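Local coordinates for putative aminopeptidase (Leishmania major, PDB 5NTH), which probably acts as a manganese-dependent metalloaminopeptidase of the M17 leucyl aminopeptidase family, removing residues from the N-terminus of peptides, at residues 251-255 and 273-277; 375-379 and 396-400; 380-386 and 473-479. All blocks are in the same frame, centred on the assembly; numbering follows the deposited sequence.

All three contacts lie in the catalytic domain, on the same side of the chain's centre. Interaction 1 sits at the edge of the large mixed sheet. Its Leu276 packs on the helix of interaction 2, with CD2 4.0 Å from Gly398 CA. Interactions 2 and 3 are joined by the chain itself, since 375-379 runs straight into 380-386. They also touch through Met376 CG and Val382 CG2 at 3.7 Å. Centres 1 and 2, like 2 and 3, are 13 Å apart; 1 and 3 are 22 Å apart. Interaction 3 comes nearest the active site: the Asn386 side chain is about 4 Å from bound actinonin and about 6 Å from a manganese ion.

Interaction 1: 251-255 and 273-277; sequences KGDEL and PAHLV
Residues 251-255 leave the edge strand 246-251 and turn into a short helix beside the start of strand 275-282. Lys251 and His275 form an antiparallel non-hydrogen-bonded pair, with CA atoms 4.5 Å apart. One backbone hydrogen bond follows, Gly252 N to Ala274 O at 2.9 Å. Gly252 takes phi/psi 59/-119, and this positive phi lets the chain swing into the helix. The Lys251 side chain is fully extended, with all four chi angles t. It lies along the His275 ring, which has chi1 m and chi2 67°. Lys251 CG is 3.9 Å from the ring centroid, a CH-pi contact over the face. Further out, Lys251 CE is 4.0 Å from Pro273 CG. Leu255 (m, t) points toward the strand, its CD1 3.5 Å from Ala274 CB and its CD2 3.9 Å from CD1 of Leu276, also m, t. Ile263 and Tyr260 pack on both leucines. Here edge strand 246-251 ends and helix 253-257 begins, at the border of the mixed central sheet of the M17 catalytic domain.

Interaction 2: 375-379 and 396-400; sequences VMKSG and GDGVY
A buried helix aspartate reaches out to hold the backbone of a tight turn. The turn is a type I beta turn, Met376 to Gly379, in the hairpin linking strands 373-375 and 381-383. It packs on helix 391-404. Gly379 N bonds to Met376 O at 3.0 Å, and Gly379 closes the turn at phi/psi 92/-21. The CA atoms of Lys377 and Asp397 are 5.7 Å apart, those of Ser378 and Tyr400 6.1 Å. Asp397 (chi1 m, chi2 -21°) accepts a hydrogen bond from Lys377 N at OD1, 2.8 Å away. Its OD2 bonds to Ile263 N, so Asp397 ties the turn to helix 261-267 as well. Met376 (m, m, m) places CE 3.7 Å from Gly396 CA, where a side chain on residue 396 would clash. Lys377 starts toward the helix, but its amine leads away to Lys258 O. Tyr400 has chi1 t and chi2 85°. Its ring turns a face to Ser378 CA, which makes a CH-pi contact 4.1 Å from the ring centroid.

Interaction 3: 380-386 and 473-479; sequences KSVEVMN and PCADMRN
The Arg478-Glu383 salt bridge is one of the main polar links: Arg478 NE and NH1 each lie 2.8 Å from Glu383 OE1. Glu383 is extended (t, t), and its OE1 also bonds to Ser472. At the other end, Asp476 OD2 accepts Ser381 N at 2.8 Å, while Asp476 N donates to Ser381 OG at 2.8 Å; Ser381 has chi1 p. Between them the segments run parallel. Val382 pairs with Met477 (CA-CA 5.1 Å) and Glu383 with Arg478 (4.4 Å). The backbone bonds are Met477 N to Ser381 O at 3.3 Å, Glu383 N to Met477 O at 2.7 Å, and a weak one from Asn479 N to Glu383 O at 3.3 Å. Asn479 (chi1 p) extends the link past the strands. Its OD1 accepts Met385 N at 3.2 Å and its ND2 donates to Asn386 O at 3.1 Å, just before the metal ligand Asp388. Met385 SD lies over the guanidinium, 3.4 Å from Arg478 NE. On the opposite face Val382 (t) sets CG2 3.8 Å from CG of Met477 (p, t, m). A second subunit reaches this sheet, with its Ala167 N bonded to Asp476 OD1. Phe495 of helix 488-497 covers Val382, Met477 and Asn479. Strand 381-383 is the middle of a three-stranded sheet, antiparallel to 373-375 and parallel to 477-478.

Interaction 1: 251-255 and 273-277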
loop_
_atom_site.group_PDB
_atom_site.type_symbol
_atom_site.label_atom_id
_atom_site.label_comp_id
_atom_site.label_asym_id
_atom_site.label_seq_id
_atom_site.Cartn_x
_atom_site.Cartn_y
_atom_site.Cartn_z
ATOM N N LYS A 251 -3.559 -37.419 16.831
ATOM C CA LYS A 251 -3.399 -37.072 15.406
ATOM C C LYS A 251 -4.736 -36.832 14.689
ATOM O O LYS A 251 -5.693 -37.565 14.914
ATOM C CB LYS A 251 -2.625 -38.187 14.692
ATOM C CG LYS A 251 -2.390 -37.975 13.200
ATOM C CD LYS A 251 -1.645 -39.170 12.575
ATOM C CE LYS A 251 -1.750 -39.223 11.037
ATOM N NZ LYS A 251 -0.776 -40.151 10.365
ATOM N N GLY A 252 -4.774 -35.798 13.835
ATOM C CA GLY A 252 -5.832 -35.600 12.842
ATOM C C GLY A 252 -7.213 -35.495 13.452
ATOM O O GLY A 252 -7.443 -34.603 14.239
ATOM N N ASP A 253 -8.118 -36.409 13.096
ATOM C CA ASP A 253 -9.493 -36.432 13.659
ATOM C C ASP A 253 -9.549 -36.745 15.152
ATOM O O ASP A 253 -10.466 -36.306 15.832
ATOM C CB ASP A 253 -10.420 -37.387 12.870
ATOM C CG ASP A 253 -10.543 -36.999 11.372
ATOM O OD1 ASP A 253 -10.009 -35.948 10.922
ATOM O OD2 ASP A 253 -11.187 -37.762 10.625
ATOM N N GLU A 254 -8.548 -37.470 15.657
ATOM C CA GLU A 254 -8.396 -37.717 17.088
ATOM C C GLU A 254 -8.372 -36.402 17.896
ATOM O O GLU A 254 -8.849 -36.375 19.035
ATOM C CB GLU A 254 -7.154 -38.580 17.367
ATOM N N LEU A 255 -7.847 -35.323 17.306
ATOM C CA LEU A 255 -7.800 -34.019 17.974
ATOM C C LEU A 255 -9.177 -33.451 18.129
ATOM O O LEU A 255 -9.586 -33.047 19.224
ATOM C CB LEU A 255 -6.986 -33.013 17.185
ATOM C CG LEU A 255 -5.491 -33.217 17.258
ATOM C CD1 LEU A 255 -4.810 -32.452 16.128
ATOM C CD2 LEU A 255 -4.975 -32.784 18.626
ATOM N N PRO A 273 -1.805 -33.878 8.219
ATOM C CA PRO A 273 -2.633 -33.429 9.349
ATOM C C PRO A 273 -1.901 -32.964 10.620
ATOM O O PRO A 273 -0.701 -33.137 10.761
ATOM C CB PRO A 273 -3.511 -34.649 9.634
ATOM C CG PRO A 273 -2.679 -35.805 9.205
ATOM C CD PRO A 273 -1.775 -35.346 8.107
ATOM N N ALA A 274 -2.669 -32.378 11.526
ATOM C CA ALA A 274 -2.151 -31.909 12.792
ATOM C C ALA A 274 -1.792 -33.051 13.765
ATOM O O ALA A 274 -2.355 -34.138 13.689
ATOM C CB ALA A 274 -3.152 -30.964 13.432
ATOM N N HIS A 275 -0.828 -32.789 14.652
ATOM C CA HIS A 275 -0.476 -33.713 15.729
ATOM C C HIS A 275 -0.158 -32.940 16.986
ATOM O O HIS A 275 0.562 -31.941 16.943
ATOM C CB HIS A 275 0.813 -34.504 15.470
ATOM C CG HIS A 275 0.828 -35.325 14.223
ATOM N ND1 HIS A 275 0.818 -34.769 12.964
ATOM C CD2 HIS A 275 0.971 -36.661 14.045
ATOM C CE1 HIS A 275 0.895 -35.736 12.064
ATOM N NE2 HIS A 275 0.998 -36.893 12.693
ATOM N N LEU A 276 -0.642 -33.447 18.112
ATOM C CA LEU A 276 0.011 -33.171 19.374
ATOM C C LEU A 276 0.884 -34.367 19.693
ATOM O O LEU A 276 0.414 -35.494 19.781
ATOM C CB LEU A 276 -0.985 -32.877 20.486
ATOM C CG LEU A 276 -1.477 -31.429 20.485
ATOM C CD1 LEU A 276 -2.630 -31.306 21.438
ATOM C CD2 LEU A 276 -0.397 -30.451 20.913
ATOM N N VAL A 277 2.171 -34.116 19.818
ATOM C CA VAL A 277 3.107 -35.168 20.097
ATOM C C VAL A 277 3.804 -34.767 21.381
ATOM O O VAL A 277 4.343 -33.651 21.467
ATOM C CB VAL A 277 4.143 -35.304 18.981
ATOM C CG1 VAL A 277 5.054 -36.499 19.251
ATOM C CG2 VAL A 277 3.464 -35.427 17.628
#

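Interaction 2: 375-379 and 396-400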
loop_
_atom_site.group_PDB
_atom_site.type_symbol
_atom_site.label_atom_id
_atom_site.label_comp_id
_atom_site.label_asym_id
_atom_site.label_seq_id
_atom_site.Cartn_x
_atom_site.Cartn_y
_atom_site.Cartn_z
ATOM N N VAL A 375 -13.593 -23.828 19.914
ATOM C CA VAL A 375 -13.621 -24.239 21.304
ATOM C C VAL A 375 -12.362 -25.014 21.602
ATOM O O VAL A 375 -12.174 -26.114 21.142
ATOM C CB VAL A 375 -14.843 -25.099 21.628
ATOM C CG1 VAL A 375 -15.012 -25.224 23.148
ATOM C CG2 VAL A 375 -16.094 -24.479 21.026
ATOM N N MET A 376 -11.513 -24.417 22.410
ATOM C CA MET A 376 -10.231 -24.972 22.720
ATOM C C MET A 376 -10.449 -26.124 23.708
ATOM O O MET A 376 -11.483 -26.232 24.335
ATOM C CB MET A 376 -9.354 -23.913 23.386
ATOM C CG MET A 376 -9.229 -22.587 22.674
ATOM S SD MET A 376 -8.117 -22.672 21.295
ATOM C CE MET A 376 -6.554 -22.951 22.123
ATOM N N LYS A 377 -9.458 -26.973 23.855
ATOM C CA LYS A 377 -9.506 -27.995 24.867
ATOM C C LYS A 377 -9.848 -27.492 26.245
ATOM O O LYS A 377 -10.542 -28.162 26.993
ATOM C CB LYS A 377 -8.148 -28.672 24.975
ATOM C CG LYS A 377 -8.145 -29.879 25.883
ATOM C CD LYS A 377 -9.186 -30.904 25.460
ATOM C CE LYS A 377 -8.993 -32.207 26.217
ATOM N NZ LYS A 377 -10.291 -32.875 26.429
ATOM N N SER A 378 -9.347 -26.320 26.592
ATOM C CA SER A 378 -9.530 -25.797 27.920
ATOM C C SER A 378 -10.949 -25.410 28.231
ATOM O O SER A 378 -11.227 -24.990 29.351
ATOM C CB SER A 378 -8.676 -24.553 28.091
ATOM O OG SER A 378 -9.193 -23.514 27.289
ATOM N N GLY A 379 -11.827 -25.492 27.228
ATOM C CA GLY A 379 -13.219 -25.021 27.325
ATOM C C GLY A 379 -13.470 -23.578 26.878
ATOM O O GLY A 379 -14.597 -23.223 26.538
ATOM N N GLY A 396 -2.159 -22.999 22.746
ATOM C CA GLY A 396 -3.209 -23.083 23.711
ATOM C C GLY A 396 -3.606 -24.515 23.969
ATOM O O GLY A 396 -3.667 -24.904 25.110
ATOM N N ASP A 397 -3.881 -25.312 22.949
ATOM C CA ASP A 397 -4.223 -26.723 23.191
ATOM C C ASP A 397 -2.989 -27.472 23.734
ATOM O O ASP A 397 -3.109 -28.432 24.488
ATOM C CB ASP A 397 -4.790 -27.410 21.936
ATOM C CG ASP A 397 -6.278 -27.106 21.701
ATOM O OD1 ASP A 397 -7.002 -26.726 22.637
ATOM O OD2 ASP A 397 -6.770 -27.274 20.581
ATOM N N GLY A 398 -1.799 -27.024 23.365
ATOM C CA GLY A 398 -0.583 -27.681 23.804
ATOM C C GLY A 398 -0.364 -27.558 25.295
ATOM O O GLY A 398 -0.038 -28.539 25.974
ATOM N N VAL A 399 -0.510 -26.346 25.802
ATOM C CA VAL A 399 -0.249 -26.126 27.192
ATOM C C VAL A 399 -1.338 -26.791 28.036
ATOM O O VAL A 399 -1.022 -27.366 29.082
ATOM C CB VAL A 399 -0.035 -24.652 27.529
ATOM C CG1 VAL A 399 1.182 -24.133 26.775
ATOM C CG2 VAL A 399 -1.283 -23.806 27.259
ATOM N N TYR A 400 -2.587 -26.797 27.563
ATOM C CA TYR A 400 -3.638 -27.497 28.285
ATOM C C TYR A 400 -3.324 -28.987 28.368
ATOM O O TYR A 400 -3.347 -29.574 29.437
ATOM C CB TYR A 400 -5.036 -27.268 27.710
ATOM C CG TYR A 400 -6.048 -27.900 28.613
ATOM C CD1 TYR A 400 -6.547 -27.226 29.738
ATOM C CD2 TYR A 400 -6.425 -29.231 28.419
ATOM C CE1 TYR A 400 -7.451 -27.852 30.613
ATOM C CE2 TYR A 400 -7.316 -29.874 29.283
ATOM C CZ TYR A 400 -7.831 -29.185 30.377
ATOM O OH TYR A 400 -8.691 -29.829 31.221
#

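Interaction 3: 380-386 and 473-479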
loop_
_atom_site.group_PDB
_atom_site.type_symbol
_atom_site.label_atom_id
_atom_site.label_comp_id
_atom_site.label_asym_id
_atom_site.label_seq_id
_atom_site.Cartn_x
_atom_site.Cartn_y
_atom_site.Cartn_z
ATOM N N LYS A 380 -12.425 -22.751 26.863
ATOM C CA LYS A 380 -12.529 -21.351 26.504
ATOM C C LYS A 380 -12.785 -21.231 24.989
ATOM O O LYS A 380 -12.128 -21.907 24.185
ATOM C CB LYS A 380 -11.254 -20.606 26.923
ATOM C CG LYS A 380 -10.949 -20.652 28.419
ATOM C CD LYS A 380 -11.471 -19.444 29.191
ATOM C CE LYS A 380 -10.354 -18.488 29.618
ATOM N NZ LYS A 380 -9.535 -19.031 30.737
ATOM N N SER A 381 -13.757 -20.393 24.625
ATOM C CA SER A 381 -14.135 -20.194 23.230
ATOM C C SER A 381 -13.332 -19.045 22.620
ATOM O O SER A 381 -13.113 -18.028 23.273
ATOM C CB SER A 381 -15.636 -19.909 23.130
ATOM O OG SER A 381 -15.961 -18.694 23.774
ATOM N N VAL A 382 -12.900 -19.193 21.375
ATOM C CA VAL A 382 -12.036 -18.187 20.771
ATOM C C VAL A 382 -12.603 -17.698 19.465
ATOM O O VAL A 382 -12.942 -18.501 18.601
ATOM C CB VAL A 382 -10.606 -18.725 20.529
ATOM C CG1 VAL A 382 -9.758 -17.700 19.791
ATOM C CG2 VAL A 382 -9.951 -19.033 21.851
ATOM N N GLU A 383 -12.674 -16.383 19.309
ATOM C CA GLU A 383 -13.135 -15.804 18.046
ATOM C C GLU A 383 -11.934 -15.446 17.167
ATOM O O GLU A 383 -11.208 -14.499 17.451
ATOM C CB GLU A 383 -13.998 -14.558 18.267
ATOM C CG GLU A 383 -14.803 -14.205 17.011
ATOM C CD GLU A 383 -15.508 -12.859 17.067
ATOM O OE1 GLU A 383 -15.267 -12.108 18.044
ATOM O OE2 GLU A 383 -16.293 -12.554 16.111
ATOM N N VAL A 384 -11.762 -16.185 16.089
ATOM C CA VAL A 384 -10.625 -15.996 15.203
ATOM C C VAL A 384 -10.806 -14.759 14.360
ATOM O O VAL A 384 -11.606 -14.759 13.471
ATOM C CB VAL A 384 -10.467 -17.209 14.267
ATOM C CG1 VAL A 384 -9.294 -17.018 13.321
ATOM C CG2 VAL A 384 -10.278 -18.492 15.083
ATOM N N MET A 385 -10.040 -13.714 14.620
ATOM C CA MET A 385 -10.088 -12.484 13.814
ATOM C C MET A 385 -9.009 -12.400 12.757
ATOM O O MET A 385 -9.172 -11.699 11.752
ATOM C CB MET A 385 -9.949 -11.278 14.717
ATOM C CG MET A 385 -11.009 -11.185 15.790
ATOM S SD MET A 385 -12.526 -10.496 15.119
ATOM C CE MET A 385 -13.266 -11.867 14.247
ATOM N N ASN A 386 -7.892 -13.069 13.007
ATOM C CA ASN A 386 -6.818 -13.166 12.052
ATOM C C ASN A 386 -6.270 -14.546 12.091
ATOM O O ASN A 386 -5.716 -14.937 13.125
ATOM C CB ASN A 386 -5.699 -12.189 12.354
ATOM C CG ASN A 386 -4.712 -12.106 11.208
ATOM O OD1 ASN A 386 -4.031 -13.078 10.931
ATOM N ND2 ASN A 386 -4.668 -10.976 10.504
ATOM N N PRO A 473 -17.396 -9.843 21.362
ATOM C CA PRO A 473 -18.832 -9.839 21.625
ATOM C C PRO A 473 -19.546 -11.215 21.695
ATOM O O PRO A 473 -20.667 -11.272 22.165
ATOM C CB PRO A 473 -19.418 -9.010 20.449
ATOM C CG PRO A 473 -18.366 -8.900 19.404
ATOM C CD PRO A 473 -17.061 -9.332 20.019
ATOM N N CYS A 474 -18.933 -12.298 21.211
ATOM C CA CYS A 474 -19.621 -13.606 21.153
ATOM C C CYS A 474 -18.756 -14.832 21.527
ATOM O O CYS A 474 -19.109 -15.984 21.288
ATOM C CB CYS A 474 -20.188 -13.764 19.768
ATOM S SG CYS A 474 -18.884 -13.902 18.526
ATOM N N ALA A 475 -17.622 -14.586 22.151
ATOM C CA ALA A 475 -16.755 -15.665 22.609
ATOM C C ALA A 475 -15.950 -15.162 23.772
ATOM O O ALA A 475 -15.943 -13.969 24.081
ATOM C CB ALA A 475 -15.841 -16.118 21.497
ATOM N N ASP A 476 -15.273 -16.081 24.427
ATOM C CA ASP A 476 -14.512 -15.716 25.614
ATOM C C ASP A 476 -13.407 -14.721 25.289
ATOM O O ASP A 476 -13.188 -13.790 26.049
ATOM C CB ASP A 476 -13.987 -16.962 26.335
ATOM C CG ASP A 476 -15.103 -17.771 26.949
ATOM O OD1 ASP A 476 -15.993 -17.147 27.646
ATOM O OD2 ASP A 476 -15.087 -19.018 26.716
ATOM N N MET A 477 -12.774 -14.901 24.127
ATOM C CA MET A 477 -11.726 -14.008 23.676
ATOM C C MET A 477 -11.533 -14.081 22.165
ATOM O O MET A 477 -11.958 -15.033 21.512
ATOM C CB MET A 477 -10.434 -14.433 24.335
ATOM C CG MET A 477 -9.982 -15.837 23.934
ATOM S SD MET A 477 -8.755 -16.579 25.019
ATOM C CE MET A 477 -7.727 -15.135 25.291
ATOM N N ARG A 478 -10.844 -13.092 21.623
ATOM C CA ARG A 478 -10.388 -13.161 20.230
ATOM C C ARG A 478 -9.023 -13.771 20.219
ATOM O O ARG A 478 -8.543 -14.153 21.270
ATOM C CB ARG A 478 -10.354 -11.772 19.636
ATOM C CG ARG A 478 -11.721 -11.183 19.754
ATOM C CD ARG A 478 -11.975 -9.987 18.911
ATOM N NE ARG A 478 -13.351 -10.097 18.425
ATOM C CZ ARG A 478 -14.106 -9.083 18.026
ATOM N NH1 ARG A 478 -15.338 -9.319 17.612
ATOM N NH2 ARG A 478 -13.629 -7.840 18.023
ATOM N N ASN A 479 -8.384 -13.870 19.063
ATOM C CA ASN A 479 -7.000 -14.315 19.037
ATOM C C ASN A 479 -5.985 -13.257 18.580
ATOM O O ASN A 479 -4.855 -13.589 18.314
ATOM C CB ASN A 479 -6.884 -15.555 18.180
ATOM C CG ASN A 479 -6.846 -15.228 16.717
ATOM O OD1 ASN A 479 -7.384 -14.204 16.290
ATOM N ND2 ASN A 479 -6.180 -16.071 15.934
#